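Long-range contacts in 28 kDa product (Pseudomonas syringae pv. phaseolicola, PDB 1UKF), which acts as a secreted cysteine protease of the papain-like fold that cleaves itself and, inside infected plant cells, interacts with the host protein PBS1: residues 20-25 with 133-138; 94-99 with 107-112; 121-126 with 182-187. One frame throughout, in Å; residues are numbered along the deposited sequence.

Interaction 1: 20-25 with 133-138; sequences GLSTEW and AIACSC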
ATOM      1  N   GLY A  20      -5.191   6.182   4.131  1.00  9.03           N
ATOM      2  CA  GLY A  20      -4.668   7.492   4.478  1.00  8.59           C
ATOM      3  C   GLY A  20      -3.213   7.443   4.916  1.00  8.29           C
ATOM      4  O   GLY A  20      -2.408   8.271   4.489  1.00  8.87           O
ATOM      5  N   LEU A  21      -2.874   6.486   5.779  1.00  8.17           N
ATOM      6  CA  LEU A  21      -1.500   6.333   6.249  1.00  8.69           C
ATOM      7  C   LEU A  21      -0.570   5.970   5.098  1.00  8.46           C
ATOM      8  O   LEU A  21       0.548   6.481   5.014  1.00  8.91           O
ATOM      9  CB  LEU A  21      -1.418   5.245   7.323  1.00  9.43           C
ATOM     10  CG  LEU A  21      -2.011   5.580   8.695  1.00  9.97           C
ATOM     11  CD1 LEU A  21      -2.087   4.315   9.540  1.00 10.72           C
ATOM     12  CD2 LEU A  21      -1.160   6.645   9.385  1.00 11.84           C
ATOM     13  N   SER A  22      -1.026   5.085   4.217  1.00  8.46           N
ATOM     14  CA  SER A  22      -0.219   4.665   3.080  1.00  8.45           C
ATOM     15  C   SER A  22       0.051   5.839   2.151  1.00  8.28           C
ATOM     16  O   SER A  22       1.156   5.976   1.616  1.00  9.01           O
ATOM     17  CB  SER A  22      -0.917   3.535   2.320  1.00  8.81           C
ATOM     18  OG  SER A  22      -0.939   2.359   3.106  1.00  9.97           O
ATOM     19  N   THR A  23      -0.950   6.692   1.957  1.00  9.13           N
ATOM     20  CA  THR A  23      -0.767   7.847   1.091  1.00 10.18           C
ATOM     21  C   THR A  23       0.177   8.854   1.751  1.00  9.16           C
ATOM     22  O   THR A  23       1.016   9.451   1.075  1.00  9.88           O
ATOM     23  CB  THR A  23      -2.117   8.507   0.749  1.00  9.59           C
ATOM     24  OG1 THR A  23      -2.953   7.545   0.090  1.00  9.91           O
ATOM     25  CG2 THR A  23      -1.915   9.688  -0.192  1.00 10.24           C
ATOM     26  N   GLU A  24       0.061   9.031   3.066  1.00  9.41           N
ATOM     27  CA  GLU A  24       0.955   9.946   3.777  1.00 10.30           C
ATOM     28  C   GLU A  24       2.386   9.418   3.635  1.00 11.21           C
ATOM     29  O   GLU A  24       3.321  10.189   3.423  1.00 11.78           O
ATOM     30  CB  GLU A  24       0.553  10.042   5.256  1.00 10.70           C
ATOM     31  CG  GLU A  24       1.504  10.847   6.155  1.00 12.30           C
ATOM     32  CD  GLU A  24       1.563  12.331   5.829  1.00 12.22           C
ATOM     33  OE1 GLU A  24       0.742  12.821   5.025  1.00 13.48           O
ATOM     34  OE2 GLU A  24       2.439  13.019   6.398  1.00 15.14           O
ATOM     35  N   TRP A  25       2.558   8.102   3.732  1.00 10.17           N
ATOM     36  CA  TRP A  25       3.889   7.520   3.583  1.00 10.21           C
ATOM     37  C   TRP A  25       4.415   7.812   2.177  1.00 10.46           C
ATOM     38  O   TRP A  25       5.585   8.152   2.008  1.00 12.12           O
ATOM     39  CB  TRP A  25       3.852   6.005   3.811  1.00 10.21           C
ATOM     40  CG  TRP A  25       5.204   5.355   3.686  1.00  9.05           C
ATOM     41  CD1 TRP A  25       6.154   5.233   4.662  1.00  8.86           C
ATOM     42  CD2 TRP A  25       5.760   4.760   2.509  1.00  8.65           C
ATOM     43  NE1 TRP A  25       7.266   4.596   4.164  1.00  9.47           N
ATOM     44  CE2 TRP A  25       7.052   4.294   2.844  1.00  9.54           C
ATOM     45  CE3 TRP A  25       5.293   4.573   1.201  1.00  9.63           C
ATOM     46  CZ2 TRP A  25       7.881   3.650   1.920  1.00 10.47           C
ATOM     47  CZ3 TRP A  25       6.115   3.933   0.282  1.00  9.76           C
ATOM     48  CH2 TRP A  25       7.395   3.478   0.646  1.00  9.40           C
ATOM     49  N   ALA A 133      -5.009  -1.360   2.540  1.00  9.95           N
ATOM     50  CA  ALA A 133      -4.113  -0.596   1.693  1.00  9.34           C
ATOM     51  C   ALA A 133      -2.683  -0.534   2.202  1.00  8.98           C
ATOM     52  O   ALA A 133      -2.444  -0.413   3.404  1.00  9.93           O
ATOM     53  CB  ALA A 133      -4.659   0.810   1.529  1.00 10.90           C
ATOM     54  N   ILE A 134      -1.743  -0.636   1.270  1.00  8.18           N
ATOM     55  CA  ILE A 134      -0.321  -0.536   1.564  1.00  8.59           C
ATOM     56  C   ILE A 134       0.264   0.331   0.453  1.00  7.41           C
ATOM     57  O   ILE A 134      -0.439   0.706  -0.488  1.00  7.77           O
ATOM     58  CB  ILE A 134       0.376  -1.925   1.595  1.00  8.82           C
ATOM     59  CG1 ILE A 134       0.289  -2.615   0.231  1.00  9.78           C
ATOM     60  CG2 ILE A 134      -0.258  -2.786   2.681  1.00 10.03           C
ATOM     61  CD1 ILE A 134       1.020  -3.947   0.165  1.00 11.68           C
ATOM     62  N   ALA A 135       1.543   0.669   0.551  1.00  8.19           N
ATOM     63  CA  ALA A 135       2.158   1.504  -0.472  1.00  8.35           C
ATOM     64  C   ALA A 135       3.592   1.092  -0.728  1.00  8.08           C
ATOM     65  O   ALA A 135       4.217   0.411   0.082  1.00  8.61           O
ATOM     66  CB  ALA A 135       2.105   2.977  -0.051  1.00  9.63           C
ATOM     67  N   CYS A 136       4.119   1.503  -1.869  1.00  8.02           N
ATOM     68  CA  CYS A 136       5.499   1.189  -2.193  1.00  9.41           C
ATOM     69  C   CYS A 136       6.075   2.230  -3.135  1.00  9.35           C
ATOM     70  O   CYS A 136       5.345   2.919  -3.852  1.00  9.79           O
ATOM     71  CB  CYS A 136       5.625  -0.223  -2.790  1.00  9.40           C
ATOM     72  SG  CYS A 136       4.693  -0.534  -4.303  1.00 10.18           S
ATOM     73  N   SER A 137       7.395   2.356  -3.099  1.00 10.05           N
ATOM     74  CA  SER A 137       8.109   3.310  -3.928  1.00 10.68           C
ATOM     75  C   SER A 137       9.449   2.702  -4.286  1.00 10.43           C
ATOM     76  O   SER A 137      10.147   2.163  -3.425  1.00 12.08           O
ATOM     77  CB  SER A 137       8.319   4.615  -3.163  1.00 10.52           C
ATOM     78  OG  SER A 137       9.082   5.536  -3.925  1.00 13.32           O
ATOM     79  N   CYS A 138       9.799   2.781  -5.562  1.00 10.15           N
ATOM     80  CA  CYS A 138      11.057   2.230  -6.026  1.00 12.32           C
ATOM     81  C   CYS A 138      11.974   3.381  -6.407  1.00 13.82           C
ATOM     82  O   CYS A 138      11.696   4.124  -7.351  1.00 14.46           O
ATOM     83  CB  CYS A 138      10.810   1.313  -7.224  1.00 11.95           C
ATOM     84  SG  CYS A 138      12.196   0.243  -7.646  1.00 14.91           S
TER
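Ser22 and Trp25 set helix 20-25 down on strand 133-138 almost parallel to it, the axes 7.1 Å apart at an angle of 11°, with the CA atoms of Ser22 and Ala135 separated by 5.3 Å. The small side chain of Ala135 allows this closeness: its methyl points into the helix and meets the carbonyl O of Ser22, while Trp25 CE3 lies 3.8 Å from Ala135 CB. Ser22 OG, anti to its own carbonyl carbon (chi1 -69°), comes over the backbone at 3.3 Å from Ile134 CA, but its hydrogen bond is made within the helix, to the carbonyl of Cys18. Cys18 is the active-site cysteine, and the packing is that of the papain-like fold, in which the helix carrying the nucleophile lies against the sheet carrying the histidine, here His132, one residue before Ala133. Trp25 CG stands anti to its backbone N (chi1 -179°), and the six-membered ring reaches further along the strand: CZ3 is 3.7 Å from Cys136 CA, and Ser137 N meets the ring at its edge, 3.9 Å from CH2. Phe146 stacks on the indole, and Trp25 NE1 is hydrogen-bonded to Glu152 OE1.

Interaction 2: 94-99 with 107-112; sequences KTVHAS and QTVAHD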
ATOM      1  N   LYS A  94      -4.730  -1.829 -11.963  1.00 16.75           N
ATOM      2  CA  LYS A  94      -4.552  -3.211 -12.386  1.00 17.16           C
ATOM      3  C   LYS A  94      -4.900  -4.185 -11.271  1.00 18.28           C
ATOM      4  O   LYS A  94      -4.569  -3.957 -10.110  1.00 19.62           O
ATOM      5  CB  LYS A  94      -3.108  -3.441 -12.831  1.00 17.92           C
ATOM      6  CG  LYS A  94      -2.834  -4.856 -13.301  1.00 19.67           C
ATOM      7  CD  LYS A  94      -1.395  -5.014 -13.754  1.00 19.65           C
ATOM      8  CE  LYS A  94      -1.114  -6.443 -14.182  1.00 19.64           C
ATOM      9  NZ  LYS A  94       0.293  -6.610 -14.625  1.00 22.52           N
ATOM     10  N   THR A  95      -5.573  -5.273 -11.629  1.00 16.63           N
ATOM     11  CA  THR A  95      -5.959  -6.284 -10.658  1.00 17.43           C
ATOM     12  C   THR A  95      -5.215  -7.586 -10.926  1.00 17.63           C
ATOM     13  O   THR A  95      -5.354  -8.179 -11.997  1.00 20.09           O
ATOM     14  CB  THR A  95      -7.474  -6.570 -10.712  1.00 18.72           C
ATOM     15  OG1 THR A  95      -8.201  -5.364 -10.460  1.00 20.43           O
ATOM     16  CG2 THR A  95      -7.858  -7.611  -9.675  1.00 18.73           C
ATOM     17  N   VAL A  96      -4.420  -8.022  -9.957  1.00 15.75           N
ATOM     18  CA  VAL A  96      -3.679  -9.267 -10.092  1.00 16.72           C
ATOM     19  C   VAL A  96      -4.341 -10.280  -9.168  1.00 17.27           C
ATOM     20  O   VAL A  96      -4.390 -10.082  -7.952  1.00 16.34           O
ATOM     21  CB  VAL A  96      -2.196  -9.096  -9.690  1.00 15.23           C
ATOM     22  CG1 VAL A  96      -1.439 -10.397  -9.924  1.00 16.70           C
ATOM     23  CG2 VAL A  96      -1.563  -7.969 -10.493  1.00 16.62           C
ATOM     24  N   HIS A  97      -4.865 -11.356  -9.747  1.00 17.71           N
ATOM     25  CA  HIS A  97      -5.537 -12.387  -8.965  1.00 19.49           C
ATOM     26  C   HIS A  97      -4.563 -13.397  -8.379  1.00 20.39           C
ATOM     27  O   HIS A  97      -3.494 -13.641  -8.934  1.00 20.61           O
ATOM     28  CB  HIS A  97      -6.585 -13.107  -9.822  1.00 20.89           C
ATOM     29  CG  HIS A  97      -7.652 -12.203 -10.352  1.00 21.36           C
ATOM     30  ND1 HIS A  97      -7.481 -11.425 -11.477  1.00 23.89           N
ATOM     31  CD2 HIS A  97      -8.893 -11.922  -9.888  1.00 24.12           C
ATOM     32  CE1 HIS A  97      -8.570 -10.706 -11.685  1.00 24.23           C
ATOM     33  NE2 HIS A  97      -9.442 -10.989 -10.735  1.00 24.51           N
ATOM     34  N   ALA A  98      -4.949 -13.987  -7.252  1.00 22.23           N
ATOM     35  CA  ALA A  98      -4.114 -14.962  -6.559  1.00 25.80           C
ATOM     36  C   ALA A  98      -4.066 -16.328  -7.235  1.00 28.21           C
ATOM     37  O   ALA A  98      -3.586 -17.295  -6.643  1.00 30.09           O
ATOM     38  CB  ALA A  98      -4.591 -15.115  -5.120  1.00 26.32           C
ATOM     39  N   SER A  99      -4.558 -16.406  -8.467  1.00 29.76           N
ATOM     40  CA  SER A  99      -4.558 -17.663  -9.214  1.00 31.45           C
ATOM     41  C   SER A  99      -3.155 -18.258  -9.260  1.00 31.73           C
ATOM     42  O   SER A  99      -2.294 -17.786 -10.004  1.00 33.86           O
ATOM     43  CB  SER A  99      -5.061 -17.427 -10.641  1.00 31.61           C
ATOM     44  OG  SER A  99      -4.219 -16.525 -11.337  1.00 32.79           O
ATOM     45  N   GLN A 107       5.571 -12.323  -7.967  1.00 17.00           N
ATOM     46  CA  GLN A 107       6.358 -12.035  -9.160  1.00 18.17           C
ATOM     47  C   GLN A 107       5.651 -11.050 -10.084  1.00 15.68           C
ATOM     48  O   GLN A 107       6.259 -10.089 -10.561  1.00 15.68           O
ATOM     49  CB  GLN A 107       6.654 -13.329  -9.924  1.00 20.28           C
ATOM     50  CG  GLN A 107       7.406 -13.116 -11.228  1.00 24.26           C
ATOM     51  CD  GLN A 107       8.731 -12.408 -11.025  1.00 26.39           C
ATOM     52  OE1 GLN A 107       9.612 -12.906 -10.322  1.00 29.47           O
ATOM     53  NE2 GLN A 107       8.877 -11.239 -11.638  1.00 26.70           N
ATOM     54  N   THR A 108       4.369 -11.289 -10.339  1.00 15.34           N
ATOM     55  CA  THR A 108       3.600 -10.415 -11.215  1.00 14.93           C
ATOM     56  C   THR A 108       3.524  -9.003 -10.648  1.00 14.75           C
ATOM     57  O   THR A 108       3.750  -8.026 -11.362  1.00 16.63           O
ATOM     58  CB  THR A 108       2.171 -10.950 -11.427  1.00 15.75           C
ATOM     59  OG1 THR A 108       2.239 -12.255 -12.014  1.00 18.26           O
ATOM     60  CG2 THR A 108       1.386 -10.027 -12.349  1.00 16.46           C
ATOM     61  N   VAL A 109       3.207  -8.896  -9.363  1.00 13.96           N
ATOM     62  CA  VAL A 109       3.109  -7.590  -8.726  1.00 14.06           C
ATOM     63  C   VAL A 109       4.470  -6.896  -8.705  1.00 13.51           C
ATOM     64  O   VAL A 109       4.567  -5.700  -8.964  1.00 13.95           O
ATOM     65  CB  VAL A 109       2.556  -7.714  -7.286  1.00 11.87           C
ATOM     66  CG1 VAL A 109       2.577  -6.353  -6.598  1.00 15.04           C
ATOM     67  CG2 VAL A 109       1.130  -8.254  -7.327  1.00 14.02           C
ATOM     68  N   ALA A 110       5.523  -7.653  -8.408  1.00 13.86           N
ATOM     69  CA  ALA A 110       6.870  -7.092  -8.369  1.00 13.96           C
ATOM     70  C   ALA A 110       7.261  -6.518  -9.727  1.00 15.04           C
ATOM     71  O   ALA A 110       7.886  -5.460  -9.809  1.00 15.30           O
ATOM     72  CB  ALA A 110       7.870  -8.161  -7.947  1.00 14.71           C
ATOM     73  N   HIS A 111       6.899  -7.220 -10.794  1.00 15.80           N
ATOM     74  CA  HIS A 111       7.217  -6.753 -12.138  1.00 17.39           C
ATOM     75  C   HIS A 111       6.552  -5.407 -12.394  1.00 16.92           C
ATOM     76  O   HIS A 111       7.087  -4.563 -13.118  1.00 17.44           O
ATOM     77  CB  HIS A 111       6.743  -7.765 -13.183  1.00 18.79           C
ATOM     78  CG  HIS A 111       6.950  -7.311 -14.594  1.00 21.05           C
ATOM     79  ND1 HIS A 111       8.200  -7.092 -15.132  1.00 22.35           N
ATOM     80  CD2 HIS A 111       6.063  -7.025 -15.576  1.00 23.22           C
ATOM     81  CE1 HIS A 111       8.073  -6.691 -16.385  1.00 22.81           C
ATOM     82  NE2 HIS A 111       6.787  -6.642 -16.679  1.00 23.71           N
ATOM     83  N   ASP A 112       5.386  -5.203 -11.789  1.00 15.20           N
ATOM     84  CA  ASP A 112       4.656  -3.955 -11.970  1.00 15.03           C
ATOM     85  C   ASP A 112       5.138  -2.821 -11.068  1.00 13.53           C
ATOM     86  O   ASP A 112       5.217  -1.673 -11.504  1.00 14.95           O
ATOM     87  CB  ASP A 112       3.156  -4.155 -11.708  1.00 15.52           C
ATOM     88  CG  ASP A 112       2.520  -5.172 -12.635  1.00 16.49           C
ATOM     89  OD1 ASP A 112       2.881  -5.205 -13.829  1.00 18.95           O
ATOM     90  OD2 ASP A 112       1.638  -5.925 -12.168  1.00 17.27           O
TER
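Strand 94-97 runs roughly antiparallel to helix 107-112, at 156° with the axes 9.4 Å apart, and Val96 and Val109 have the nearest CA atoms, 7.1 Å from each other. Val96 points into the helix and forms the apolar part of the contact. Its CG1 lies 3.7 Å from Thr108 CG2, the two side chains crossing obliquely, while its CB and CG2 meet CG2 of Val109. Thr108 gives the valine its methyl; its hydroxyl is hydrogen-bonded to the carbonyl of Gln104, one turn earlier. Beside this patch Lys94, fully extended beyond CG, reaches Asp112 tip to tip. Lys94 NZ forms a salt bridge with Asp112 OD2 at 2.9 Å, on the syn side and 21° out of the carboxylate plane, with a weak hydrogen bond to Asp112 OD1 at 3.1 Å. The extended chain also brings CE to 3.4 Å from Asp112 OD2. This joins the edge strand 88-97 of the sheet to helix 102-113, which follows it in the chain. Glu183 of the adjoining strand places a second carboxylate against Asp112, so the lysine's positive charge probably offsets part of the repulsion, and one of the two acids may carry a proton.

Interaction 3: 121-126 with 182-187; sequences LLSLRF and NEFRVS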
ATOM      1  N   LEU A 121      -0.033   2.785  -4.701  1.00  9.78           N
ATOM      2  CA  LEU A 121      -0.886   2.600  -3.541  1.00  9.72           C
ATOM      3  C   LEU A 121      -1.409   1.225  -3.962  1.00 10.64           C
ATOM      4  O   LEU A 121      -1.793   1.037  -5.121  1.00 10.56           O
ATOM      5  CB  LEU A 121      -2.047   3.597  -3.493  1.00 11.28           C
ATOM      6  CG  LEU A 121      -3.063   3.300  -2.380  1.00 10.41           C
ATOM      7  CD1 LEU A 121      -2.424   3.486  -1.009  1.00 12.88           C
ATOM      8  CD2 LEU A 121      -4.258   4.227  -2.534  1.00 12.92           C
ATOM      9  N   LEU A 122      -1.388   0.251  -3.060  1.00 10.32           N
ATOM     10  CA  LEU A 122      -1.866  -1.083  -3.392  1.00 11.67           C
ATOM     11  C   LEU A 122      -2.977  -1.475  -2.439  1.00 11.33           C
ATOM     12  O   LEU A 122      -2.951  -1.118  -1.264  1.00 13.26           O
ATOM     13  CB  LEU A 122      -0.738  -2.112  -3.277  1.00 10.12           C
ATOM     14  CG  LEU A 122       0.551  -1.898  -4.073  1.00 11.02           C
ATOM     15  CD1 LEU A 122       1.559  -2.969  -3.699  1.00 12.42           C
ATOM     16  CD2 LEU A 122       0.260  -1.937  -5.564  1.00 13.17           C
ATOM     17  N   SER A 123      -3.961  -2.204  -2.941  1.00 11.80           N
ATOM     18  CA  SER A 123      -5.043  -2.651  -2.084  1.00 12.76           C
ATOM     19  C   SER A 123      -5.080  -4.172  -2.077  1.00 12.87           C
ATOM     20  O   SER A 123      -5.023  -4.809  -3.129  1.00 13.51           O
ATOM     21  CB  SER A 123      -6.385  -2.075  -2.557  1.00 14.03           C
ATOM     22  OG  SER A 123      -6.623  -2.356  -3.923  1.00 22.30           O
ATOM     23  N   LEU A 124      -5.127  -4.749  -0.881  1.00 14.09           N
ATOM     24  CA  LEU A 124      -5.194  -6.196  -0.723  1.00 14.77           C
ATOM     25  C   LEU A 124      -6.652  -6.533  -0.480  1.00 15.30           C
ATOM     26  O   LEU A 124      -7.267  -6.010   0.450  1.00 16.97           O
ATOM     27  CB  LEU A 124      -4.352  -6.656   0.470  1.00 14.99           C
ATOM     28  CG  LEU A 124      -2.874  -6.262   0.476  1.00 17.25           C
ATOM     29  CD1 LEU A 124      -2.195  -6.847   1.705  1.00 18.81           C
ATOM     30  CD2 LEU A 124      -2.202  -6.764  -0.788  1.00 18.25           C
ATOM     31  N   ARG A 125      -7.212  -7.389  -1.329  1.00 16.35           N
ATOM     32  CA  ARG A 125      -8.605  -7.789  -1.198  1.00 19.77           C
ATOM     33  C   ARG A 125      -8.698  -9.145  -0.516  1.00 21.65           C
ATOM     34  O   ARG A 125      -8.575 -10.186  -1.159  1.00 23.60           O
ATOM     35  CB  ARG A 125      -9.260  -7.849  -2.566  1.00 18.68           C
ATOM     36  N   PHE A 126      -8.904  -9.119   0.795  1.00 24.13           N
ATOM     37  CA  PHE A 126      -9.017 -10.343   1.575  1.00 27.32           C
ATOM     38  C   PHE A 126     -10.305 -11.066   1.197  1.00 29.44           C
ATOM     39  O   PHE A 126     -11.384 -10.472   1.199  1.00 31.99           O
ATOM     40  CB  PHE A 126      -9.008 -10.000   3.065  1.00 26.43           C
ATOM     41  CG  PHE A 126      -7.724  -9.369   3.535  1.00 26.59           C
ATOM     42  CD1 PHE A 126      -7.727  -8.450   4.579  1.00 26.90           C
ATOM     43  CD2 PHE A 126      -6.509  -9.702   2.940  1.00 25.65           C
ATOM     44  CE1 PHE A 126      -6.541  -7.868   5.022  1.00 26.03           C
ATOM     45  CE2 PHE A 126      -5.318  -9.126   3.376  1.00 25.19           C
ATOM     46  CZ  PHE A 126      -5.334  -8.206   4.420  1.00 26.64           C
ATOM     47  N   ASN A 182      -4.920  -4.950  -6.005  1.00 11.99           N
ATOM     48  CA  ASN A 182      -5.193  -3.885  -6.961  1.00 13.31           C
ATOM     49  C   ASN A 182      -4.019  -2.919  -6.914  1.00 13.36           C
ATOM     50  O   ASN A 182      -3.554  -2.544  -5.837  1.00 14.19           O
ATOM     51  CB  ASN A 182      -6.472  -3.127  -6.610  1.00 14.03           C
ATOM     52  CG  ASN A 182      -7.678  -4.026  -6.534  1.00 17.31           C
ATOM     53  OD1 ASN A 182      -8.031  -4.702  -7.502  1.00 18.72           O
ATOM     54  ND2 ASN A 182      -8.326  -4.038  -5.381  1.00 16.64           N
ATOM     55  N   GLU A 183      -3.544  -2.518  -8.084  1.00 12.86           N
ATOM     56  CA  GLU A 183      -2.416  -1.607  -8.169  1.00 12.42           C
ATOM     57  C   GLU A 183      -2.842  -0.239  -8.666  1.00 11.96           C
ATOM     58  O   GLU A 183      -3.533  -0.128  -9.678  1.00 13.06           O
ATOM     59  CB  GLU A 183      -1.358  -2.154  -9.130  1.00 11.54           C
ATOM     60  CG  GLU A 183      -0.928  -3.583  -8.871  1.00 13.44           C
ATOM     61  CD  GLU A 183      -0.042  -4.115  -9.979  1.00 13.72           C
ATOM     62  OE1 GLU A 183       0.143  -3.404 -10.989  1.00 15.76           O
ATOM     63  OE2 GLU A 183       0.469  -5.243  -9.847  1.00 15.18           O
ATOM     64  N   PHE A 184      -2.432   0.797  -7.946  1.00 10.61           N
ATOM     65  CA  PHE A 184      -2.715   2.169  -8.337  1.00 10.53           C
ATOM     66  C   PHE A 184      -1.358   2.820  -8.560  1.00 10.52           C
ATOM     67  O   PHE A 184      -0.683   3.219  -7.608  1.00 10.73           O
ATOM     68  CB  PHE A 184      -3.496   2.902  -7.245  1.00 11.19           C
ATOM     69  CG  PHE A 184      -4.838   2.293  -6.960  1.00  9.68           C
ATOM     70  CD1 PHE A 184      -4.981   1.309  -5.985  1.00 11.91           C
ATOM     71  CD2 PHE A 184      -5.955   2.667  -7.701  1.00 12.04           C
ATOM     72  CE1 PHE A 184      -6.219   0.706  -5.754  1.00 11.28           C
ATOM     73  CE2 PHE A 184      -7.194   2.068  -7.479  1.00 11.90           C
ATOM     74  CZ  PHE A 184      -7.324   1.087  -6.506  1.00 10.69           C
ATOM     75  N   ARG A 185      -0.952   2.894  -9.824  1.00 11.09           N
ATOM     76  CA  ARG A 185       0.329   3.479 -10.199  1.00 11.77           C
ATOM     77  C   ARG A 185       0.185   4.991 -10.226  1.00 12.61           C
ATOM     78  O   ARG A 185      -0.627   5.532 -10.977  1.00 13.43           O
ATOM     79  CB  ARG A 185       0.751   2.959 -11.571  1.00 12.77           C
ATOM     80  CG  ARG A 185       2.123   3.417 -12.019  1.00 14.78           C
ATOM     81  CD  ARG A 185       2.471   2.772 -13.345  1.00 19.15           C
ATOM     82  NE  ARG A 185       3.645   3.375 -13.966  1.00 22.67           N
ATOM     83  CZ  ARG A 185       4.135   3.001 -15.143  1.00 24.42           C
ATOM     84  NH1 ARG A 185       3.552   2.025 -15.824  1.00 25.57           N
ATOM     85  NH2 ARG A 185       5.203   3.608 -15.643  1.00 27.11           N
ATOM     86  N   VAL A 186       0.981   5.672  -9.407  1.00 12.43           N
ATOM     87  CA  VAL A 186       0.899   7.121  -9.309  1.00 12.92           C
ATOM     88  C   VAL A 186       2.227   7.833  -9.539  1.00 13.56           C
ATOM     89  O   VAL A 186       3.297   7.237  -9.431  1.00 14.74           O
ATOM     90  CB  VAL A 186       0.356   7.532  -7.919  1.00 13.15           C
ATOM     91  CG1 VAL A 186      -0.949   6.798  -7.640  1.00 13.95           C
ATOM     92  CG2 VAL A 186       1.383   7.217  -6.837  1.00 13.93           C
ATOM     93  N   SER A 187       2.133   9.119  -9.863  1.00 14.31           N
ATOM     94  CA  SER A 187       3.300   9.961 -10.089  1.00 16.88           C
ATOM     95  C   SER A 187       2.890  11.374  -9.685  1.00 17.80           C
ATOM     96  O   SER A 187       1.712  11.726  -9.763  1.00 17.95           O
ATOM     97  CB  SER A 187       3.707   9.939 -11.562  1.00 19.32           C
ATOM     98  OG  SER A 187       2.743  10.592 -12.366  1.00 24.12           O
TER
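Phe184 lies with its ring edge to strand 121-126, and Leu121 O sits in the plane of that ring, 3.3 Å from CD1. Phe184 CG, anti to its carbonyl carbon (chi1 -62°), comes 3.8 Å from Leu121 O. The same Leu121 oxygen accepts the backbone N-H of Phe184, nearly along the C=O axis, so one carbonyl is met by both the amide and the ring edge of a single residue. Leu121 meets the phenylalanine at its base, CB to CB at 4.1 Å. Farther out on this face Phe184 CE1 approaches Ser123 OG and Asn182 turns its amide toward that hydroxyl, but both the CE1 approach and the ND2 to OG bond are uncertain, because the OG is modelled too near Asn182 CB. OD1 of Asn182 is held by Thr95 of the next strand. These are neighbouring strands in the central antiparallel sheet of the papain-like fold. Leu121 and Phe184 form one hydrogen-bonded pair and Ser123 and Asn182 another; in the second, Ser123 N to Asn182 O and Asn182 N to Ser123 O both measure 2.9 Å, and the N-H...O angle is 164° in each. The non-hydrogen-bonded pair between them, Leu122 and Glu183, directs its side chains to the opposite face. There Leu122 leans back across the strand gap, its CD2 coming to 3.7 Å from Glu183 CA and 3.9 Å from Glu183 CG, so a methyl packs on the aliphatic stem of the acid. At the backbone, Leu122 CA makes a CA-H...O contact of 3.3 Å with Asn182 O. On the face of Leu121 and Phe184, helix 73-84 packs over the sheet, Phe75 meeting the Phe184 ring edge-to-face and Ile82 touching Leu121; on the other, Leu122 touches Ile134 and Cys136.

All three contacts reach one sheet. Interactions 1 and 3 lie near the centre of the chain and share its middle: strands 130-139 and 119-126 are neighbours, Ile134 O takes the N-H of Leu122, and Leu121 CD1 packs on Ser22 CB. The centre of interaction 2 lies about 14 Å from the centre of the chain, yet it touches interaction 3 through the backbone of Lys94 and through Glu183. The chemistry follows position. A helix rests on the strand in interaction 1 by close van der Waals packing, interaction 3 is knit by paired backbone hydrogen bonds, and interaction 2 couples a small apolar patch, its valines buried, to a salt bridge whose lysine is exposed.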